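Local coordinates for methyltransferase (PDB 1IXK), which probably transfers a methyl group from S-adenosyl-L-methionine to carbon 5 of cytidine in RNA, most likely tRNA, at residues 101-112 with 130-139; 46-54 with 163-171. All coordinates share one frame; numbering follows the deposited sequence.

Contact 1 of 2, residues 101-112 with 130-139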
# COMPACT_ATOMS: atom_id res chain seq x y z
N TYR A 101 12.21 7.54 -7.67
CA TYR A 101 10.90 7.17 -8.21
C TYR A 101 9.86 7.91 -7.38
O TYR A 101 9.92 7.92 -6.16
CB TYR A 101 10.69 5.66 -8.11
CG TYR A 101 9.40 5.19 -8.73
CD1 TYR A 101 8.21 5.16 -7.99
CD2 TYR A 101 9.34 4.81 -10.07
CE1 TYR A 101 7.01 4.75 -8.57
CE2 TYR A 101 8.15 4.40 -10.66
CZ TYR A 101 6.99 4.38 -9.91
OH TYR A 101 5.81 3.97 -10.49
N ILE A 102 8.90 8.53 -8.06
CA ILE A 102 7.86 9.29 -7.37
C ILE A 102 6.63 8.42 -7.05
O ILE A 102 6.06 7.80 -7.94
CB ILE A 102 7.38 10.49 -8.21
CG1 ILE A 102 8.57 11.38 -8.59
CG2 ILE A 102 6.35 11.29 -7.43
CD1 ILE A 102 9.25 12.04 -7.41
N GLN A 103 6.25 8.40 -5.78
CA GLN A 103 5.09 7.64 -5.33
C GLN A 103 4.69 8.13 -3.95
O GLN A 103 5.48 8.77 -3.25
CB GLN A 103 5.42 6.13 -5.28
CG GLN A 103 6.51 5.75 -4.30
CD GLN A 103 6.80 4.26 -4.29
OE1 GLN A 103 7.90 3.84 -3.95
NE2 GLN A 103 5.81 3.45 -4.66
N GLU A 104 3.45 7.85 -3.57
CA GLU A 104 2.93 8.28 -2.28
C GLU A 104 3.68 7.60 -1.14
O GLU A 104 4.13 6.47 -1.27
CB GLU A 104 1.45 7.96 -2.18
CG GLU A 104 0.59 8.68 -3.20
CD GLU A 104 -0.85 8.24 -3.15
OE1 GLU A 104 -1.42 8.22 -2.04
OE2 GLU A 104 -1.42 7.91 -4.22
N ALA A 105 3.80 8.30 -0.02
CA ALA A 105 4.49 7.77 1.14
C ALA A 105 3.87 6.44 1.58
O ALA A 105 4.58 5.47 1.82
CB ALA A 105 4.43 8.76 2.29
N SER A 106 2.55 6.39 1.66
CA SER A 106 1.88 5.17 2.09
C SER A 106 2.20 3.97 1.20
O SER A 106 2.34 2.85 1.70
CB SER A 106 0.36 5.38 2.14
OG SER A 106 -0.18 5.65 0.86
N SER A 107 2.35 4.20 -0.10
CA SER A 107 2.64 3.11 -1.03
C SER A 107 4.03 2.50 -0.80
O SER A 107 4.33 1.44 -1.33
CB SER A 107 2.50 3.59 -2.48
OG SER A 107 3.49 4.55 -2.81
N MSE A 108 4.87 3.17 -0.01
CA MSE A 108 6.21 2.68 0.27
C MSE A 108 6.20 1.65 1.41
O MSE A 108 7.09 0.81 1.51
CB MSE A 108 7.13 3.84 0.66
CG MSE A 108 7.38 4.86 -0.44
SE MSE A 108 8.55 6.18 0.08
CE MSE A 108 8.10 7.48 -1.08
N TYR A 109 5.18 1.71 2.25
CA TYR A 109 5.08 0.81 3.40
C TYR A 109 5.00 -0.69 3.07
O TYR A 109 5.78 -1.48 3.60
CB TYR A 109 3.89 1.21 4.28
CG TYR A 109 3.97 0.77 5.73
CD1 TYR A 109 4.87 -0.21 6.14
CD2 TYR A 109 3.12 1.32 6.69
CE1 TYR A 109 4.92 -0.64 7.47
CE2 TYR A 109 3.16 0.89 8.02
CZ TYR A 109 4.06 -0.09 8.40
OH TYR A 109 4.10 -0.52 9.70
N PRO A 110 4.06 -1.10 2.20
CA PRO A 110 3.91 -2.53 1.86
C PRO A 110 5.18 -3.27 1.44
O PRO A 110 5.51 -4.31 2.01
CB PRO A 110 2.84 -2.51 0.76
CG PRO A 110 1.97 -1.37 1.18
CD PRO A 110 3.01 -0.31 1.54
N PRO A 111 5.92 -2.74 0.45
CA PRO A 111 7.14 -3.45 0.04
C PRO A 111 8.15 -3.59 1.18
O PRO A 111 8.77 -4.64 1.35
CB PRO A 111 7.70 -2.57 -1.08
CG PRO A 111 6.52 -1.80 -1.57
CD PRO A 111 5.73 -1.52 -0.34
N VAL A 112 8.34 -2.51 1.93
CA VAL A 112 9.29 -2.52 3.04
C VAL A 112 8.85 -3.51 4.12
O VAL A 112 9.66 -4.26 4.65
CB VAL A 112 9.44 -1.10 3.64
CG1 VAL A 112 10.39 -1.14 4.84
CG2 VAL A 112 9.97 -0.14 2.58
N GLY A 130 3.70 -1.68 -10.54
CA GLY A 130 4.50 -0.53 -10.93
C GLY A 130 5.49 -0.07 -9.88
O GLY A 130 6.56 -0.66 -9.72
N GLY A 131 5.13 0.99 -9.16
CA GLY A 131 5.99 1.54 -8.14
C GLY A 131 6.39 0.57 -7.04
O GLY A 131 7.56 0.51 -6.67
N LYS A 132 5.43 -0.17 -6.50
CA LYS A 132 5.74 -1.11 -5.43
C LYS A 132 6.56 -2.29 -5.95
O LYS A 132 7.38 -2.84 -5.22
CB LYS A 132 4.45 -1.64 -4.79
CG LYS A 132 3.64 -0.59 -4.05
CD LYS A 132 2.57 -1.25 -3.20
CE LYS A 132 1.60 -0.22 -2.65
NZ LYS A 132 0.93 0.51 -3.75
N THR A 133 6.32 -2.68 -7.20
CA THR A 133 7.05 -3.79 -7.78
C THR A 133 8.54 -3.46 -7.88
O THR A 133 9.39 -4.30 -7.58
CB THR A 133 6.52 -4.13 -9.18
OG1 THR A 133 5.08 -4.22 -9.13
CG2 THR A 133 7.09 -5.47 -9.65
N SER A 134 8.86 -2.23 -8.31
CA SER A 134 10.26 -1.83 -8.43
C SER A 134 10.89 -1.64 -7.05
O SER A 134 12.11 -1.79 -6.89
CB SER A 134 10.37 -0.54 -9.26
OG SER A 134 9.55 0.50 -8.77
N TYR A 135 10.08 -1.34 -6.04
CA TYR A 135 10.62 -1.19 -4.69
C TYR A 135 11.07 -2.58 -4.24
O TYR A 135 12.15 -2.75 -3.68
CB TYR A 135 9.56 -0.62 -3.73
CG TYR A 135 10.14 0.09 -2.52
CD1 TYR A 135 9.37 1.03 -1.82
CD2 TYR A 135 11.45 -0.14 -2.08
CE1 TYR A 135 9.90 1.73 -0.72
CE2 TYR A 135 11.99 0.55 -0.99
CZ TYR A 135 11.20 1.49 -0.32
OH TYR A 135 11.71 2.19 0.76
N LEU A 136 10.23 -3.59 -4.50
CA LEU A 136 10.57 -4.97 -4.13
C LEU A 136 11.88 -5.34 -4.80
O LEU A 136 12.75 -5.97 -4.19
CB LEU A 136 9.48 -5.95 -4.60
CG LEU A 136 8.07 -5.82 -4.01
CD1 LEU A 136 7.13 -6.77 -4.76
CD2 LEU A 136 8.08 -6.12 -2.51
N ALA A 137 12.03 -4.95 -6.06
CA ALA A 137 13.24 -5.25 -6.82
C ALA A 137 14.52 -4.68 -6.19
O ALA A 137 15.53 -5.38 -6.12
CB ALA A 137 13.10 -4.75 -8.26
N GLN A 138 14.49 -3.43 -5.75
CA GLN A 138 15.70 -2.87 -5.17
C GLN A 138 15.98 -3.46 -3.79
O GLN A 138 17.13 -3.62 -3.39
CB GLN A 138 15.64 -1.33 -5.13
CG GLN A 138 14.64 -0.69 -4.19
CD GLN A 138 14.64 0.83 -4.29
OE1 GLN A 138 14.23 1.40 -5.30
NE2 GLN A 138 15.12 1.49 -3.24
N LEU A 139 14.93 -3.83 -3.07
CA LEU A 139 15.11 -4.43 -1.75
C LEU A 139 15.74 -5.81 -1.94
O LEU A 139 16.48 -6.29 -1.07
CB LEU A 139 13.75 -4.54 -1.03
CG LEU A 139 13.16 -3.22 -0.53
CD1 LEU A 139 11.70 -3.42 -0.11
CD2 LEU A 139 13.98 -2.69 0.63
O HOH W 1 3.50 3.98 -9.13

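Contact 2 of 2, residues 46-54 with 163-171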
# COMPACT_ATOMS: atom_id res chain seq x y z
N CYS A 46 6.26 12.96 -2.74
CA CYS A 46 7.33 12.18 -2.13
C CYS A 46 8.08 11.34 -3.15
O CYS A 46 7.57 11.05 -4.24
CB CYS A 46 6.76 11.26 -1.04
SG CYS A 46 5.60 12.04 0.13
N PHE A 47 9.30 10.95 -2.81
CA PHE A 47 10.09 10.13 -3.72
C PHE A 47 10.86 9.06 -2.98
O PHE A 47 11.11 9.17 -1.78
CB PHE A 47 11.05 11.01 -4.54
CG PHE A 47 12.10 11.70 -3.71
CD1 PHE A 47 13.27 11.02 -3.34
CD2 PHE A 47 11.92 13.01 -3.27
CE1 PHE A 47 14.22 11.64 -2.54
CE2 PHE A 47 12.88 13.64 -2.47
CZ PHE A 47 14.03 12.95 -2.11
N ARG A 48 11.25 8.03 -3.72
CA ARG A 48 12.00 6.91 -3.18
C ARG A 48 13.33 6.84 -3.91
O ARG A 48 13.38 6.91 -5.13
CB ARG A 48 11.22 5.62 -3.41
CG ARG A 48 11.95 4.34 -3.04
CD ARG A 48 11.20 3.15 -3.61
NE ARG A 48 11.66 2.77 -4.94
CZ ARG A 48 10.87 2.38 -5.93
NH1 ARG A 48 11.40 2.05 -7.10
NH2 ARG A 48 9.55 2.35 -5.78
N VAL A 49 14.42 6.72 -3.16
CA VAL A 49 15.74 6.62 -3.78
C VAL A 49 15.89 5.21 -4.36
O VAL A 49 15.62 4.23 -3.67
CB VAL A 49 16.86 6.82 -2.74
CG1 VAL A 49 18.22 6.62 -3.41
CG2 VAL A 49 16.76 8.21 -2.12
N ASN A 50 16.32 5.13 -5.62
CA ASN A 50 16.52 3.83 -6.24
C ASN A 50 17.93 3.37 -5.91
O ASN A 50 18.90 3.74 -6.58
CB ASN A 50 16.32 3.91 -7.76
CG ASN A 50 16.63 2.60 -8.45
OD1 ASN A 50 16.68 1.55 -7.82
ND2 ASN A 50 16.83 2.66 -9.76
N THR A 51 18.04 2.56 -4.86
CA THR A 51 19.33 2.08 -4.41
C THR A 51 19.99 1.09 -5.38
O THR A 51 21.11 0.64 -5.14
CB THR A 51 19.22 1.46 -3.01
OG1 THR A 51 18.27 0.38 -3.03
CG2 THR A 51 18.77 2.52 -2.02
N LEU A 52 19.29 0.76 -6.46
CA LEU A 52 19.86 -0.13 -7.45
C LEU A 52 20.86 0.69 -8.25
O LEU A 52 21.77 0.15 -8.88
CB LEU A 52 18.79 -0.67 -8.41
CG LEU A 52 17.90 -1.82 -7.94
CD1 LEU A 52 16.93 -2.18 -9.05
CD2 LEU A 52 18.75 -3.03 -7.57
N LYS A 53 20.70 2.02 -8.22
CA LYS A 53 21.57 2.92 -8.95
C LYS A 53 22.36 3.93 -8.13
O LYS A 53 23.35 4.48 -8.61
CB LYS A 53 20.77 3.68 -10.00
CG LYS A 53 20.26 2.82 -11.14
CD LYS A 53 19.72 3.68 -12.27
CE LYS A 53 19.48 2.87 -13.52
NZ LYS A 53 19.16 3.75 -14.68
N ILE A 54 21.95 4.18 -6.89
CA ILE A 54 22.66 5.14 -6.05
C ILE A 54 22.27 5.02 -4.58
O ILE A 54 21.14 4.67 -4.25
CB ILE A 54 22.37 6.58 -6.53
CG1 ILE A 54 23.20 7.58 -5.73
CG2 ILE A 54 20.88 6.89 -6.40
CD1 ILE A 54 23.04 9.02 -6.19
N LEU A 163 10.68 0.13 -15.50
CA LEU A 163 11.61 -0.82 -14.91
C LEU A 163 12.97 -0.71 -15.59
O LEU A 163 14.02 -0.81 -14.94
CB LEU A 163 11.05 -2.25 -15.02
CG LEU A 163 9.74 -2.52 -14.28
CD1 LEU A 163 9.27 -3.94 -14.55
CD2 LEU A 163 9.93 -2.31 -12.78
N SER A 164 12.96 -0.50 -16.90
CA SER A 164 14.20 -0.37 -17.65
C SER A 164 14.96 0.88 -17.20
O SER A 164 16.17 0.84 -16.99
CB SER A 164 13.91 -0.29 -19.15
OG SER A 164 15.11 -0.07 -19.88
N ARG A 165 14.24 1.98 -17.05
CA ARG A 165 14.85 3.23 -16.60
C ARG A 165 15.44 3.06 -15.20
O ARG A 165 16.46 3.67 -14.87
CB ARG A 165 13.82 4.37 -16.60
CG ARG A 165 14.30 5.62 -15.87
CD ARG A 165 13.49 6.88 -16.18
NE ARG A 165 12.08 6.79 -15.79
CZ ARG A 165 11.13 6.28 -16.56
NH1 ARG A 165 11.42 5.80 -17.77
NH2 ARG A 165 9.88 6.23 -16.12
N LEU A 166 14.79 2.24 -14.37
CA LEU A 166 15.24 2.00 -13.00
C LEU A 166 16.33 0.95 -12.89
O LEU A 166 16.91 0.76 -11.83
CB LEU A 166 14.05 1.60 -12.12
CG LEU A 166 12.93 2.64 -11.99
CD1 LEU A 166 11.74 2.04 -11.24
CD2 LEU A 166 13.46 3.86 -11.26
N GLY A 167 16.61 0.25 -13.99
CA GLY A 167 17.64 -0.78 -13.96
C GLY A 167 17.21 -2.05 -13.26
O GLY A 167 18.04 -2.80 -12.74
N VAL A 168 15.90 -2.30 -13.24
CA VAL A 168 15.35 -3.50 -12.60
C VAL A 168 15.49 -4.69 -13.55
O VAL A 168 15.01 -4.65 -14.68
CB VAL A 168 13.88 -3.28 -12.24
CG1 VAL A 168 13.27 -4.57 -11.70
CG2 VAL A 168 13.76 -2.15 -11.22
N LEU A 169 16.13 -5.76 -13.07
CA LEU A 169 16.37 -6.93 -13.91
C LEU A 169 15.70 -8.23 -13.47
O LEU A 169 15.78 -9.23 -14.19
CB LEU A 169 17.88 -7.19 -13.98
CG LEU A 169 18.77 -6.02 -14.41
CD1 LEU A 169 20.24 -6.37 -14.20
CD2 LEU A 169 18.50 -5.69 -15.86
N ASN A 170 15.04 -8.22 -12.32
CA ASN A 170 14.45 -9.46 -11.80
C ASN A 170 12.93 -9.57 -11.80
O ASN A 170 12.37 -10.41 -11.09
CB ASN A 170 14.96 -9.69 -10.38
CG ASN A 170 14.51 -8.61 -9.43
OD1 ASN A 170 13.99 -7.57 -9.85
ND2 ASN A 170 14.70 -8.83 -8.13
N VAL A 171 12.25 -8.75 -12.60
CA VAL A 171 10.79 -8.80 -12.65
C VAL A 171 10.30 -9.49 -13.91
O VAL A 171 10.86 -9.30 -14.99
CB VAL A 171 10.16 -7.38 -12.59
CG1 VAL A 171 8.63 -7.48 -12.66
CG2 VAL A 171 10.58 -6.68 -11.31
O HOH W 2 18.72 2.03 -16.65

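Contact 1 of 2, residues 101-112 with 130-139
Gly131, in the first turn of helix 131-139, lies against Tyr101, its CA 3.4 Å from Tyr101 CE1. A side chain on this glycine would collide with that ring and with the Gln103 amide, whose OE1 is hydrogen-bonded to Arg48. The Tyr101 hydroxyl holds a water in the plane of its ring (OH to water 2.7 Å), which weakly accepts the Gly131 N-H. Lys132 then runs its methylenes along Ser107 and the Pro110 and Pro111 rings, with Lys132 CE 3.5 Å from Ser107 O, a buried carbonyl without a polar partner. A bend at chi4 (60°) leaves NZ beside Ser107 CB, and a long, weak ion pair links it to Asp194; both residues are predicted cofactor ligands. Tyr135 meets Met108, a selenomethionine, at its ring edge, Met108 CB lying in the ring plane 3.7 Å from Tyr135 CE1. Val112 CG2 approaches Tyr135 CZ to 3.5 Å, while the hydroxyl bonds to Glu78. A glycine in place of Tyr135 would probably open a gap beside Met108, Pro111 and Val112 and leave Glu78 without this hydroxyl partner. Leu136 CD2 touches Pro111 CB at 3.8 Å, and Leu139 CD1 comes within 3.5 Å of Pro111 O. Pro111 is thus a knob in a hole formed by Lys132, Tyr135, Leu136 and Leu139, where the helix axes approach to 8.9 Å and cross at -45°. This fit, without direct hydrogen bonds, implies that shape and apolar packing join the helices, while Arg48 links Gln103 to Gly131 O.

Contact 2 of 2, residues 46-54 with 163-171
Asn50 and Lys53 hydrogen-bond to successive carbonyls at the end of helix 153-166. Asn50 ND2 donates to Leu166 O at 2.8 Å, with an N-H...O angle of 152°; the donor lies in the carbonyl plane on a lone pair, and the acceptor is nearly in the Asn50 amide plane. Placing CG anti to the backbone N (chi1 176°) sends the amide to this helix end, while OD1 takes the Leu52 N-H from above its carbonyl plane in an Asx turn, which with the ND2 bonds helps hold the amide's rotation. Lys53, extended beyond CG, brings NZ to 2.7 Å from Arg165 O, tilted 31° from that carbonyl's plane. A water bridges Lys53 NZ to Ser164 O, so the ammonium grips two helix-end carbonyls, one directly.

Van der Waals contacts are sparser. Leu52 CD1 meets Val168 CG2 at 3.8 Å, and Leu166 CD1 lies near the plane at the edge of the Arg48 guanidinium, itself held by Gln103 OE1. Gly167, with positive phi, closes the helix in a Schellman motif.

Asn50 ND2 also bonds to Gly98 O, just before strand 100-102, and Leu166 packs on Tyr101 of that strand. The turn after strand 46-49 therefore clasps the C-terminal end of helix 153-166, with helix 131-139 touching both segments.

How the contacts relate
After three N-terminal helices, the chain lays down strand 46-49 and the turn that follows it, which helix end 163-171 meets in contact 2, closing a loop of 108 residues. Contact 1 is nested inside it: helix 105-114 and helix 131-139 close a short loop that holds strand 121-124 of the Rossmann-like sheet. Strands 46-49 and 100-102 are neighbours in the small antiparallel sheet, with Arg48 N 2.8 Å from Tyr101 O. Arg48 also hydrogen-bonds to Gln103, Gly131, Ser134 and Gln138, uniting both segments of contact 1. Together the contacts tie the small sheet and the helix that follows it, 105-114, to helices 131-139 and 153-166.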